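Local structure of Cry23AA1 (Bacillus thuringiensis, 4RHZ) at residues A[4-9]-A[201-206]; A[15-20]-A[195-200]; A[29-34]-A[89-94]; A[47-52]-A[106-111]; A[112-117]-A[217-222]. The protein binds zinc, forms a binary complex with Cry37Aa1 and is probably an insecticidal pore-forming toxin of the aerolysin family. All blocks are in the same frame, centred on the assembly; numbering follows the deposited sequence.

Contact 1: A[4-9]-A[201-206]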
# COMPACT_ATOMS: atom_id res chain seq x y z
N ILE A 4 -29.28 5.64 -2.67
CA ILE A 4 -30.45 6.46 -2.53
C ILE A 4 -31.17 6.52 -3.87
O ILE A 4 -30.65 7.12 -4.81
CB ILE A 4 -30.10 7.88 -2.15
CG1 ILE A 4 -29.27 7.90 -0.84
CG2 ILE A 4 -31.46 8.77 -2.06
CD1 ILE A 4 -30.02 7.25 0.38
N ASN A 5 -32.34 5.90 -3.96
CA ASN A 5 -33.14 5.99 -5.22
C ASN A 5 -34.07 7.25 -5.15
O ASN A 5 -34.98 7.26 -4.35
CB ASN A 5 -33.95 4.70 -5.39
CG ASN A 5 -34.71 4.67 -6.69
OD1 ASN A 5 -35.43 5.61 -7.02
ND2 ASN A 5 -34.54 3.60 -7.47
N ILE A 6 -33.77 8.32 -5.89
CA ILE A 6 -34.51 9.56 -5.85
C ILE A 6 -36.04 9.29 -5.99
O ILE A 6 -36.82 9.64 -5.09
CB ILE A 6 -34.07 10.51 -6.93
CG1 ILE A 6 -32.59 10.89 -6.74
CG2 ILE A 6 -34.95 11.83 -6.94
CD1 ILE A 6 -32.32 11.44 -5.38
N GLN A 7 -36.40 8.55 -7.04
CA GLN A 7 -37.75 8.14 -7.24
C GLN A 7 -38.36 7.46 -6.07
O GLN A 7 -39.50 7.83 -5.72
CB GLN A 7 -37.96 7.39 -8.55
CG GLN A 7 -37.90 8.34 -9.72
CD GLN A 7 -38.34 7.70 -11.02
OE1 GLN A 7 -37.61 6.89 -11.59
NE2 GLN A 7 -39.54 8.09 -11.54
N ASP A 8 -37.70 6.49 -5.44
CA ASP A 8 -38.35 5.81 -4.31
C ASP A 8 -38.56 6.82 -3.17
O ASP A 8 -39.46 6.64 -2.36
CB ASP A 8 -37.51 4.65 -3.73
CG ASP A 8 -37.37 3.44 -4.70
OD1 ASP A 8 -38.20 3.21 -5.64
OD2 ASP A 8 -36.42 2.67 -4.47
N GLU A 9 -37.69 7.80 -3.04
CA GLU A 9 -37.78 8.69 -1.90
C GLU A 9 -38.89 9.77 -2.22
O GLU A 9 -39.60 10.21 -1.29
CB GLU A 9 -36.50 9.42 -1.57
CG GLU A 9 -35.27 8.62 -1.09
CD GLU A 9 -35.51 7.72 0.05
OE1 GLU A 9 -36.30 8.11 0.95
OE2 GLU A 9 -34.89 6.60 0.05
N LEU A 201 -30.45 11.41 3.66
CA LEU A 201 -30.28 10.82 2.33
C LEU A 201 -28.99 11.29 1.64
O LEU A 201 -28.88 11.21 0.44
CB LEU A 201 -31.49 11.21 1.44
CG LEU A 201 -32.90 10.92 1.97
CD1 LEU A 201 -33.95 11.37 0.95
CD2 LEU A 201 -33.15 9.49 2.34
N ASN A 202 -28.04 11.84 2.38
CA ASN A 202 -26.74 12.27 1.79
C ASN A 202 -26.95 13.37 0.80
O ASN A 202 -26.08 13.64 -0.05
CB ASN A 202 -25.93 11.11 1.16
CG ASN A 202 -25.45 10.07 2.20
OD1 ASN A 202 -25.15 10.42 3.33
ND2 ASN A 202 -25.40 8.79 1.82
N LEU A 203 -28.10 14.04 0.92
CA LEU A 203 -28.36 15.21 0.09
C LEU A 203 -28.57 16.42 0.97
O LEU A 203 -29.25 16.31 2.01
CB LEU A 203 -29.64 15.03 -0.71
CG LEU A 203 -29.64 13.88 -1.66
CD1 LEU A 203 -31.10 13.36 -1.87
CD2 LEU A 203 -28.96 14.37 -2.96
N THR A 204 -28.04 17.55 0.52
CA THR A 204 -28.20 18.81 1.22
C THR A 204 -28.65 19.89 0.23
O THR A 204 -28.20 19.94 -0.92
CB THR A 204 -26.83 19.27 1.89
OG1 THR A 204 -25.81 19.17 0.91
CG2 THR A 204 -26.44 18.40 3.07
N ASN A 205 -29.50 20.79 0.70
CA ASN A 205 -30.03 21.92 -0.09
C ASN A 205 -28.95 22.97 -0.06
O ASN A 205 -28.64 23.49 0.99
CB ASN A 205 -31.28 22.45 0.64
CG ASN A 205 -32.03 23.52 -0.14
OD1 ASN A 205 -31.51 24.14 -1.12
ND2 ASN A 205 -33.31 23.72 0.28
N LYS A 206 -28.36 23.30 -1.19
CA LYS A 206 -27.30 24.26 -1.12
C LYS A 206 -27.81 25.65 -1.54
O LYS A 206 -26.98 26.56 -1.72
CB LYS A 206 -26.11 23.82 -2.01
CG LYS A 206 -25.19 22.73 -1.45
CD LYS A 206 -24.21 23.24 -0.35
CE LYS A 206 -24.72 22.86 1.06
NZ LYS A 206 -24.56 23.92 2.15
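Ile-4 and Glu-9 meet Leu-201 where a short strand, 3-5, turns through an N-cap into helix 6-18; across from them, the chain is about to enter strand 203-205. Ile-4 reaches over with the longer of its branches. CG1 stands beside the backbone N (chi1 -57°) and comes to 3.6 Å from the backbone O of Leu-201, while its other branch, CG2, lies near Leu-201 CB. The whole folded chain of Glu-9, from CB to the carboxylate, lies against the leucine fork. A bend at chi2 (-53°) carries it across Leu-201, with Glu-9 CG 3.7 Å from Leu-201 CD1 and the carboxylate oxygen OE1 of Glu-9 likewise 3.7 Å from Leu-201 CD2. A leucine suits this place because its fork offers a methyl to each part of the folded chain. Leu-194 of helix 191-197 touches both Glu-9 and Leu-201. Deeper in, Ile-6 and Leu-203 meet through their outermost carbons, CD1 to CD1 at 4.2 Å, and Leu-203 rests on Phe-213 of strand 211-235. Asparagine fits the N-cap since its short amide can fold back on the first helical turn: Asn-5 OD1 accepts from Asp-8 N at 2.9 Å, with an N-H...O angle of 155° and the donor above the carbonyl plane.

Contact 2: A[15-20]-A[195-200]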
# COMPACT_ATOMS: atom_id res chain seq x y z
N LYS A 15 -46.42 9.80 -0.49
CA LYS A 15 -47.34 9.05 0.34
C LYS A 15 -47.50 9.70 1.70
O LYS A 15 -48.59 9.75 2.22
CB LYS A 15 -46.92 7.61 0.50
CG LYS A 15 -47.09 6.83 -0.79
CD LYS A 15 -46.81 5.32 -0.66
CE LYS A 15 -46.90 4.69 -2.04
NZ LYS A 15 -46.46 3.25 -2.08
N GLU A 16 -46.43 10.23 2.26
CA GLU A 16 -46.50 10.78 3.59
C GLU A 16 -47.22 12.11 3.60
O GLU A 16 -47.99 12.38 4.52
CB GLU A 16 -45.11 10.94 4.24
CG GLU A 16 -44.55 9.54 4.69
CD GLU A 16 -43.19 9.63 5.37
OE1 GLU A 16 -42.55 10.73 5.34
OE2 GLU A 16 -42.78 8.61 5.97
N VAL A 17 -46.96 12.92 2.58
CA VAL A 17 -47.42 14.26 2.61
C VAL A 17 -48.88 14.36 2.17
O VAL A 17 -49.64 15.13 2.77
CB VAL A 17 -46.54 15.16 1.75
CG1 VAL A 17 -47.26 16.52 1.46
CG2 VAL A 17 -45.17 15.37 2.46
N TYR A 18 -49.27 13.57 1.16
CA TYR A 18 -50.58 13.66 0.53
C TYR A 18 -51.49 12.51 0.89
O TYR A 18 -52.66 12.53 0.53
CB TYR A 18 -50.47 13.77 -1.03
CG TYR A 18 -49.80 15.07 -1.41
CD1 TYR A 18 -50.43 16.27 -1.19
CD2 TYR A 18 -48.49 15.10 -1.87
CE1 TYR A 18 -49.82 17.47 -1.47
CE2 TYR A 18 -47.87 16.30 -2.14
CZ TYR A 18 -48.56 17.49 -1.95
OH TYR A 18 -47.96 18.71 -2.19
N GLY A 19 -50.96 11.48 1.54
CA GLY A 19 -51.80 10.27 1.79
C GLY A 19 -52.02 9.47 0.53
O GLY A 19 -52.84 8.56 0.52
N ALA A 20 -51.27 9.74 -0.55
CA ALA A 20 -51.38 8.90 -1.76
C ALA A 20 -51.04 7.46 -1.41
O ALA A 20 -50.26 7.25 -0.53
CB ALA A 20 -50.42 9.41 -2.88
N ALA A 195 -34.35 17.15 -0.03
CA ALA A 195 -33.26 17.28 0.96
C ALA A 195 -33.76 18.01 2.23
O ALA A 195 -33.49 17.59 3.35
CB ALA A 195 -32.04 17.98 0.31
N ASP A 196 -34.55 19.08 2.06
CA ASP A 196 -35.22 19.68 3.21
C ASP A 196 -36.16 18.71 3.91
O ASP A 196 -36.30 18.76 5.13
CB ASP A 196 -36.03 20.91 2.79
CG ASP A 196 -35.17 22.02 2.26
OD1 ASP A 196 -34.00 22.10 2.69
OD2 ASP A 196 -35.65 22.80 1.40
N TYR A 197 -36.82 17.84 3.16
CA TYR A 197 -37.76 16.94 3.81
C TYR A 197 -37.06 15.86 4.61
O TYR A 197 -37.55 15.43 5.67
CB TYR A 197 -38.65 16.29 2.79
CG TYR A 197 -39.77 15.44 3.34
CD1 TYR A 197 -40.90 16.04 3.88
CD2 TYR A 197 -39.74 14.05 3.25
CE1 TYR A 197 -41.96 15.28 4.37
CE2 TYR A 197 -40.81 13.26 3.73
CZ TYR A 197 -41.92 13.90 4.29
OH TYR A 197 -43.01 13.20 4.79
N ASN A 198 -35.95 15.35 4.08
CA ASN A 198 -35.30 14.17 4.70
C ASN A 198 -33.80 14.36 4.69
O ASN A 198 -33.17 14.25 3.64
CB ASN A 198 -35.66 12.92 3.95
CG ASN A 198 -35.14 11.67 4.62
OD1 ASN A 198 -34.21 11.74 5.41
ND2 ASN A 198 -35.76 10.53 4.33
N PRO A 199 -33.22 14.70 5.87
CA PRO A 199 -31.84 15.09 5.91
C PRO A 199 -30.93 13.83 5.96
O PRO A 199 -29.71 13.97 5.97
CB PRO A 199 -31.76 15.91 7.21
CG PRO A 199 -32.63 15.09 8.19
CD PRO A 199 -33.81 14.63 7.24
N ASN A 200 -31.53 12.64 5.98
CA ASN A 200 -30.80 11.35 6.08
C ASN A 200 -30.56 10.65 4.75
O ASN A 200 -30.49 9.44 4.72
CB ASN A 200 -31.56 10.38 7.00
CG ASN A 200 -31.75 10.95 8.41
OD1 ASN A 200 -32.87 11.03 8.91
ND2 ASN A 200 -30.65 11.38 9.03
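Tyr-197, Glu-16 and Val-17 make a surface contact between the C-terminal turns of two helices, the N-terminal 6-18 and 191-197, at one end of the aerolysin-family fold. Tyr-197 spans the gap between backbones that are far apart, the nearest CA atoms, those of Val-17 and Tyr-197, being 10.1 Å from each other. Its CG is anti to the backbone N (chi1 -174°), which sends the ring away from its own helix to the other one. There the phenol donates a short hydrogen bond, Tyr-197 OH to Glu-16 OE1 at 2.6 Å. The acceptor is the anti lone pair, turned away from the second carboxylate oxygen, and OE1 sits at the ring edge with the carboxylate and ring planes 56° apart. A tyrosine suits the place, being long enough to bridge the helices and carrying its polar group at the far end. Glu-16 meets it with a chain extended beyond CG, and its other oxygen, OE2, takes a weak bond from Asn-12 ND2. Val-17 supplies the apolar half: CG2 packs obliquely on Tyr-197 CE1 at 3.7 Å. Tyr-13, one turn back on helix 6-18, adds an edge-to-face partner for the Tyr-197 ring. Both helices stop here. Gly-19 leaves the first with positive phi, a conformation that favours glycine, and an Asx turn follows the second, in which Asn-198 OD1 accepts from Asn-200 N at 2.9 Å.

Contact 3: A[29-34]-A[89-94]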
# COMPACT_ATOMS: atom_id res chain seq x y z
N PRO A 29 -37.91 17.51 -17.80
CA PRO A 29 -36.77 17.81 -18.68
C PRO A 29 -35.80 18.85 -18.08
O PRO A 29 -34.68 18.95 -18.53
CB PRO A 29 -37.45 18.39 -19.97
CG PRO A 29 -38.95 17.86 -19.92
CD PRO A 29 -39.22 17.92 -18.41
N SER A 30 -36.20 19.61 -17.07
CA SER A 30 -35.23 20.52 -16.38
C SER A 30 -34.25 19.78 -15.46
O SER A 30 -33.38 20.39 -14.81
CB SER A 30 -35.96 21.54 -15.46
OG SER A 30 -36.58 20.85 -14.36
N PHE A 31 -34.46 18.49 -15.31
CA PHE A 31 -33.68 17.77 -14.32
C PHE A 31 -32.23 17.59 -14.75
O PHE A 31 -31.96 17.08 -15.83
CB PHE A 31 -34.25 16.44 -13.96
CG PHE A 31 -33.65 15.91 -12.75
CD1 PHE A 31 -34.17 16.27 -11.52
CD2 PHE A 31 -32.51 15.10 -12.81
CE1 PHE A 31 -33.61 15.78 -10.36
CE2 PHE A 31 -31.93 14.63 -11.66
CZ PHE A 31 -32.49 14.97 -10.40
N LYS A 32 -31.31 18.05 -13.91
CA LYS A 32 -29.92 17.79 -14.25
C LYS A 32 -28.98 17.30 -13.13
O LYS A 32 -29.10 17.66 -11.94
CB LYS A 32 -29.30 18.90 -15.16
CG LYS A 32 -29.43 20.32 -14.63
CD LYS A 32 -28.69 21.39 -15.54
CE LYS A 32 -28.27 22.66 -14.73
NZ LYS A 32 -26.84 23.09 -14.99
N VAL A 33 -28.06 16.44 -13.53
CA VAL A 33 -26.94 16.04 -12.68
C VAL A 33 -25.63 16.66 -13.24
O VAL A 33 -25.37 16.61 -14.40
CB VAL A 33 -26.81 14.53 -12.64
CG1 VAL A 33 -25.62 14.10 -11.68
CG2 VAL A 33 -28.14 13.89 -12.23
N PHE A 34 -24.82 17.23 -12.38
CA PHE A 34 -23.57 17.83 -12.86
C PHE A 34 -22.56 17.97 -11.71
O PHE A 34 -22.87 17.61 -10.52
CB PHE A 34 -23.87 19.22 -13.52
CG PHE A 34 -24.57 20.19 -12.58
CD1 PHE A 34 -23.85 21.19 -11.94
CD2 PHE A 34 -25.95 20.06 -12.31
CE1 PHE A 34 -24.53 22.12 -11.08
CE2 PHE A 34 -26.62 20.96 -11.44
CZ PHE A 34 -25.91 21.97 -10.82
N VAL A 89 -26.30 6.95 -5.39
CA VAL A 89 -27.51 7.64 -5.79
C VAL A 89 -27.96 7.15 -7.17
O VAL A 89 -27.12 6.93 -8.07
CB VAL A 89 -27.34 9.18 -5.68
CG1 VAL A 89 -26.35 9.76 -6.74
CG2 VAL A 89 -28.71 9.95 -5.63
N LYS A 90 -29.27 6.90 -7.30
CA LYS A 90 -29.87 6.60 -8.60
C LYS A 90 -30.97 7.63 -8.97
O LYS A 90 -32.04 7.75 -8.29
CB LYS A 90 -30.49 5.23 -8.53
CG LYS A 90 -31.17 4.76 -9.86
CD LYS A 90 -31.52 3.25 -9.70
CE LYS A 90 -32.17 2.66 -10.92
NZ LYS A 90 -31.30 2.81 -12.09
N ALA A 91 -30.67 8.37 -10.03
CA ALA A 91 -31.50 9.45 -10.58
C ALA A 91 -32.03 8.85 -11.82
O ALA A 91 -32.01 7.63 -11.95
CB ALA A 91 -30.66 10.63 -10.91
N GLY A 92 -32.46 9.64 -12.78
CA GLY A 92 -33.09 9.02 -13.94
C GLY A 92 -32.13 8.64 -15.06
O GLY A 92 -32.39 7.76 -15.89
N THR A 93 -31.03 9.34 -15.12
CA THR A 93 -30.01 9.09 -16.12
C THR A 93 -28.72 8.48 -15.43
O THR A 93 -28.49 8.62 -14.23
CB THR A 93 -29.78 10.45 -16.86
OG1 THR A 93 -28.68 10.36 -17.74
CG2 THR A 93 -29.52 11.58 -15.88
N SER A 94 -27.94 7.73 -16.18
CA SER A 94 -26.62 7.24 -15.75
C SER A 94 -25.74 8.26 -15.04
O SER A 94 -25.47 9.31 -15.60
CB SER A 94 -25.82 6.87 -17.01
OG SER A 94 -25.68 5.49 -17.03
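Phe-31 and Val-33 lie where the polypeptide enters strand 32-40, whereas Ala-91 and Gly-92 lie where it has just left strand 67-90. The two backbones keep well apart, with CA atoms 8.3 Å from each other at Val-33 and Ala-91 and 8.8 Å at Phe-31 and Gly-92, too far for a beta ladder. Each strand has its ladder partner on another side: Lys-32 and Phe-34 bond to Ser-170 and Asp-168 of strand 146-179, and Lys-90 to Ile-4 and Ile-6. What joins the segments is one methyl that meets two side chains. Ala-91 CB lies 4.3 Å from Phe-31 CE2, approaching the ring obliquely, and an equal 4.3 Å from Val-33 CG2. Phe-31 brings its ring there with CG anti to the backbone N (chi1 -165°), and Tyr-27 meets that ring edge-to-face. Val-33 points the same way, being two residues on, while Lys-32 between them points away, its NZ above one face of the Phe-34 ring. Alanine fits because its side chain is small enough to serve both neighbours. With separations near 4.3 Å and no polar bond between the segments, the contact probably rests on dispersion and on burial of apolar surface, which lack the directionality of hydrogen bonds.

Contact 4: A[47-52]-A[106-111]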
# COMPACT_ATOMS: atom_id res chain seq x y z
N THR A 47 1.36 3.89 4.55
CA THR A 47 2.03 2.65 4.88
C THR A 47 3.26 2.60 3.94
O THR A 47 3.13 2.83 2.72
CB THR A 47 1.09 1.45 4.67
OG1 THR A 47 0.10 1.47 5.71
CG2 THR A 47 1.83 0.12 4.80
N GLU A 48 4.44 2.34 4.49
CA GLU A 48 5.63 2.39 3.61
C GLU A 48 5.70 1.23 2.62
O GLU A 48 5.25 0.11 2.92
CB GLU A 48 6.92 2.42 4.46
CG GLU A 48 7.21 3.74 5.23
CD GLU A 48 8.63 3.71 5.87
OE1 GLU A 48 9.37 2.69 5.69
OE2 GLU A 48 8.99 4.70 6.55
N PRO A 49 6.23 1.46 1.44
CA PRO A 49 6.58 0.28 0.62
C PRO A 49 7.54 -0.73 1.29
O PRO A 49 8.31 -0.35 2.19
CB PRO A 49 7.30 0.90 -0.62
CG PRO A 49 7.02 2.36 -0.58
CD PRO A 49 6.62 2.74 0.82
N VAL A 50 7.46 -1.99 0.89
CA VAL A 50 8.23 -3.03 1.46
C VAL A 50 9.14 -3.79 0.39
O VAL A 50 8.62 -4.34 -0.60
CB VAL A 50 7.34 -4.08 2.23
CG1 VAL A 50 8.20 -5.24 2.75
CG2 VAL A 50 6.60 -3.39 3.43
N ASN A 51 10.44 -3.87 0.69
CA ASN A 51 11.42 -4.58 -0.12
C ASN A 51 11.38 -5.99 0.31
O ASN A 51 11.59 -6.27 1.47
CB ASN A 51 12.86 -4.00 0.09
CG ASN A 51 13.09 -2.69 -0.71
OD1 ASN A 51 12.22 -2.25 -1.54
ND2 ASN A 51 14.27 -2.06 -0.51
N ASN A 52 11.14 -6.88 -0.62
CA ASN A 52 11.14 -8.29 -0.40
C ASN A 52 12.28 -8.91 -1.25
O ASN A 52 12.38 -8.68 -2.46
CB ASN A 52 9.79 -8.90 -0.88
CG ASN A 52 8.61 -8.43 0.01
OD1 ASN A 52 8.38 -8.98 1.11
ND2 ASN A 52 8.05 -7.27 -0.35
N VAL A 106 4.24 7.98 2.15
CA VAL A 106 4.85 8.86 3.14
C VAL A 106 6.29 8.44 3.40
O VAL A 106 6.63 7.24 3.45
CB VAL A 106 4.08 8.99 4.53
CG1 VAL A 106 2.75 9.87 4.45
CG2 VAL A 106 3.88 7.63 5.20
N ASN A 107 7.11 9.47 3.56
CA ASN A 107 8.55 9.35 3.78
C ASN A 107 9.33 9.00 2.50
O ASN A 107 10.56 8.84 2.58
CB ASN A 107 8.91 8.42 4.98
CG ASN A 107 8.07 8.71 6.28
OD1 ASN A 107 7.85 9.88 6.65
ND2 ASN A 107 7.63 7.64 6.98
N SER A 108 8.67 8.90 1.33
CA SER A 108 9.42 8.65 0.07
C SER A 108 8.93 9.30 -1.23
O SER A 108 8.21 10.29 -1.21
CB SER A 108 9.71 7.18 -0.17
OG SER A 108 8.53 6.41 -0.16
N ASP A 109 9.33 8.71 -2.35
CA ASP A 109 9.53 9.51 -3.56
C ASP A 109 8.94 8.88 -4.81
O ASP A 109 9.15 9.31 -5.96
CB ASP A 109 11.05 9.76 -3.73
CG ASP A 109 11.66 8.96 -4.88
OD1 ASP A 109 11.75 9.57 -5.99
OD2 ASP A 109 12.03 7.75 -4.69
N VAL A 110 8.20 7.83 -4.57
CA VAL A 110 7.64 7.09 -5.65
C VAL A 110 6.13 7.46 -5.68
O VAL A 110 5.54 7.79 -4.64
CB VAL A 110 8.03 5.61 -5.45
CG1 VAL A 110 8.32 5.36 -3.94
CG2 VAL A 110 7.02 4.65 -6.04
N THR A 111 5.59 7.48 -6.90
CA THR A 111 4.26 7.89 -7.23
C THR A 111 3.56 6.77 -7.97
O THR A 111 4.13 6.26 -8.93
CB THR A 111 4.31 9.13 -8.17
OG1 THR A 111 3.99 10.29 -7.40
CG2 THR A 111 3.30 9.06 -9.35
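Glu-48 and Pro-49 face the turn at residues 106-111, with an enclosed side round Val-106 and Pro-49 and a solvent side at Asn-107. On the enclosed side, Glu-48 and Val-106 bring their CA atoms to 6.5 Å, and Glu-48 CG passes 4.0 Å from the backbone O of Val-106. The buried ring of Pro-49 brings CD to 4.3 Å from Ser-108 OG, a hydroxyl covered by the contact yet without a hydrogen-bond partner in the model. A proline suits the spot, since its compact ring fills space and its nitrogen asks for no partner; Gly-103 of the Cry37Aa1 chain packs on both Pro-49 and Glu-48. The looser part lies at the exposed Asn-107, whose positive phi (76°) is one asparagine tolerates well in a turn. Its ND2 gives a long hydrogen bond of 3.3 Å, at 155°, to Glu-48 OE2, which receives it on its anti lone pair, the amide and carboxylate planes being almost perpendicular. Glu-48 gets there with an extended chain beyond CG (chi2 -172°). Its other oxygen, OE1, has the stronger partner, Thr-105 OG1 of the Cry37Aa1 chain, and the carboxylate thus links the turn to the neighbouring subunit. Val-50 to Asn-52 form a parallel ladder with a strand of Cry37Aa1. The turn itself closes the beta hairpin of strands 96-105 and 111-119, probably the counterpart of the membrane-inserting hairpin of aerolysin-type toxins.

Contact 5: A[112-117]-A[217-222]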
# COMPACT_ATOMS: atom_id res chain seq x y z
N LEU A 112 2.33 6.38 -7.57
CA LEU A 112 1.62 5.45 -8.46
C LEU A 112 0.29 6.00 -9.02
O LEU A 112 -0.45 6.74 -8.33
CB LEU A 112 1.52 4.02 -7.91
CG LEU A 112 0.43 3.58 -6.93
CD1 LEU A 112 -0.94 3.69 -7.57
CD2 LEU A 112 0.58 2.15 -6.47
N THR A 113 0.04 5.63 -10.27
CA THR A 113 -1.14 6.02 -11.01
C THR A 113 -2.11 4.90 -11.19
O THR A 113 -1.78 3.83 -11.73
CB THR A 113 -0.76 6.57 -12.40
OG1 THR A 113 -0.19 7.85 -12.19
CG2 THR A 113 -2.01 6.77 -13.32
N VAL A 114 -3.33 5.15 -10.74
CA VAL A 114 -4.39 4.17 -10.88
C VAL A 114 -5.75 4.84 -11.18
O VAL A 114 -6.03 5.97 -10.75
CB VAL A 114 -4.43 3.25 -9.64
CG1 VAL A 114 -4.89 4.00 -8.41
CG2 VAL A 114 -5.36 2.06 -9.87
N SER A 115 -6.60 4.13 -11.90
CA SER A 115 -7.83 4.70 -12.41
C SER A 115 -8.95 3.73 -12.07
O SER A 115 -8.76 2.50 -12.08
CB SER A 115 -7.77 4.83 -13.94
OG SER A 115 -7.08 6.02 -14.35
N ALA A 116 -10.13 4.27 -11.82
CA ALA A 116 -11.28 3.39 -11.71
C ALA A 116 -12.56 4.10 -12.19
O ALA A 116 -12.63 5.34 -12.22
CB ALA A 116 -11.42 2.84 -10.29
N GLU A 117 -13.50 3.28 -12.64
CA GLU A 117 -14.82 3.71 -12.99
C GLU A 117 -15.83 3.62 -11.83
O GLU A 117 -16.14 2.54 -11.34
CB GLU A 117 -15.38 3.00 -14.24
CG GLU A 117 -16.39 4.02 -14.87
CD GLU A 117 -16.74 3.77 -16.28
OE1 GLU A 117 -17.67 4.45 -16.75
OE2 GLU A 117 -16.10 2.91 -16.91
N GLY A 217 -17.03 5.83 -1.47
CA GLY A 217 -16.54 4.52 -1.96
C GLY A 217 -15.07 4.31 -1.65
O GLY A 217 -14.53 4.92 -0.71
N PHE A 218 -14.41 3.48 -2.44
CA PHE A 218 -12.97 3.28 -2.20
C PHE A 218 -12.18 2.94 -3.47
O PHE A 218 -12.77 2.58 -4.48
CB PHE A 218 -12.77 2.24 -1.10
CG PHE A 218 -13.26 0.88 -1.48
CD1 PHE A 218 -12.40 -0.02 -2.11
CD2 PHE A 218 -14.58 0.48 -1.19
CE1 PHE A 218 -12.85 -1.30 -2.47
CE2 PHE A 218 -15.05 -0.79 -1.53
CZ PHE A 218 -14.20 -1.69 -2.19
N ILE A 219 -10.84 3.04 -3.41
CA ILE A 219 -9.95 2.45 -4.44
C ILE A 219 -8.87 1.73 -3.62
O ILE A 219 -8.29 2.31 -2.70
CB ILE A 219 -9.43 3.59 -5.35
CG1 ILE A 219 -8.46 3.11 -6.42
CG2 ILE A 219 -8.72 4.72 -4.54
CD1 ILE A 219 -9.03 2.13 -7.30
N GLU A 220 -8.68 0.44 -3.84
CA GLU A 220 -7.71 -0.29 -3.13
C GLU A 220 -6.90 -1.19 -4.08
O GLU A 220 -7.36 -1.51 -5.20
CB GLU A 220 -8.31 -1.09 -1.98
CG GLU A 220 -8.94 -2.33 -2.43
CD GLU A 220 -9.40 -3.25 -1.28
OE1 GLU A 220 -8.76 -3.27 -0.19
OE2 GLU A 220 -10.39 -3.98 -1.48
N GLY A 221 -5.71 -1.62 -3.64
CA GLY A 221 -4.71 -2.31 -4.55
C GLY A 221 -3.42 -2.75 -3.83
O GLY A 221 -3.15 -2.32 -2.69
N ALA A 222 -2.63 -3.59 -4.49
CA ALA A 222 -1.36 -4.05 -3.98
C ALA A 222 -0.60 -4.37 -5.25
O ALA A 222 -1.10 -5.15 -6.06
CB ALA A 222 -1.54 -5.34 -3.13
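Beside the meeting of Ala-116 with Ile-219, the backbone oxygen Phe-218 O accepts a hydrogen bond from Tyr-118 OH, a polar tie between the same two strands, 111-119 and 211-235. The contact proper is apolar. The CA atoms of Ala-116 and Ile-219 are 7.5 Å apart, and the long Ile-219, reaching between the shorter Ala-116 and Val-114, bridges that distance. With CG1 anti to the backbone N (chi1 178°) it crosses over, ending with CD1 3.9 Å from Ala-116 CB. Behind that tip, Ile-219 CG1 meets Val-114 CG1 at 4.2 Å, the two side chains pointing at each other end to end. Val-114 holds this methyl in the crowded position between its backbone N and carbonyl carbon. Phe-103 of strand 96-105 touches both Val-114 and Ile-219 and enlarges the core. Ser-115 points away from this core, as expected of alternating residues. The side chain of Val-114 lies about 8 Å from the bound zinc ion, which is held by His-79, Glu-130 and His-132. Two sheets facing each other through buried aliphatic side chains are typical of a beta sandwich, here in the long, strand-rich body of an aerolysin-family toxin.

How the contacts relate
The contacts are strung along a very elongated molecule. Contacts 1, 2 and 3 cluster at one end: the centre of contact 1 is 11 Å from that of contact 2 and 12 Å from that of contact 3. Contacts 1 and 2 share helix 6-18, while contacts 1 and 3 are joined by the parallel pairing of strands 3-5 and 67-90. Contact 5 lies at the middle of the chain, and contact 4, centred 17 Å further on, is about 40 Å from contact 1, centre to centre. Contacts 4 and 5 use successive parts of one hairpin, its turn and its second strand. Along the sequence, contacts 1 and 2 span contacts 3 and 4 and cross contact 5, tying the N-terminal segment to helix 191-197 and strand 203-205. The Cry37Aa1 chain touches only contact 4.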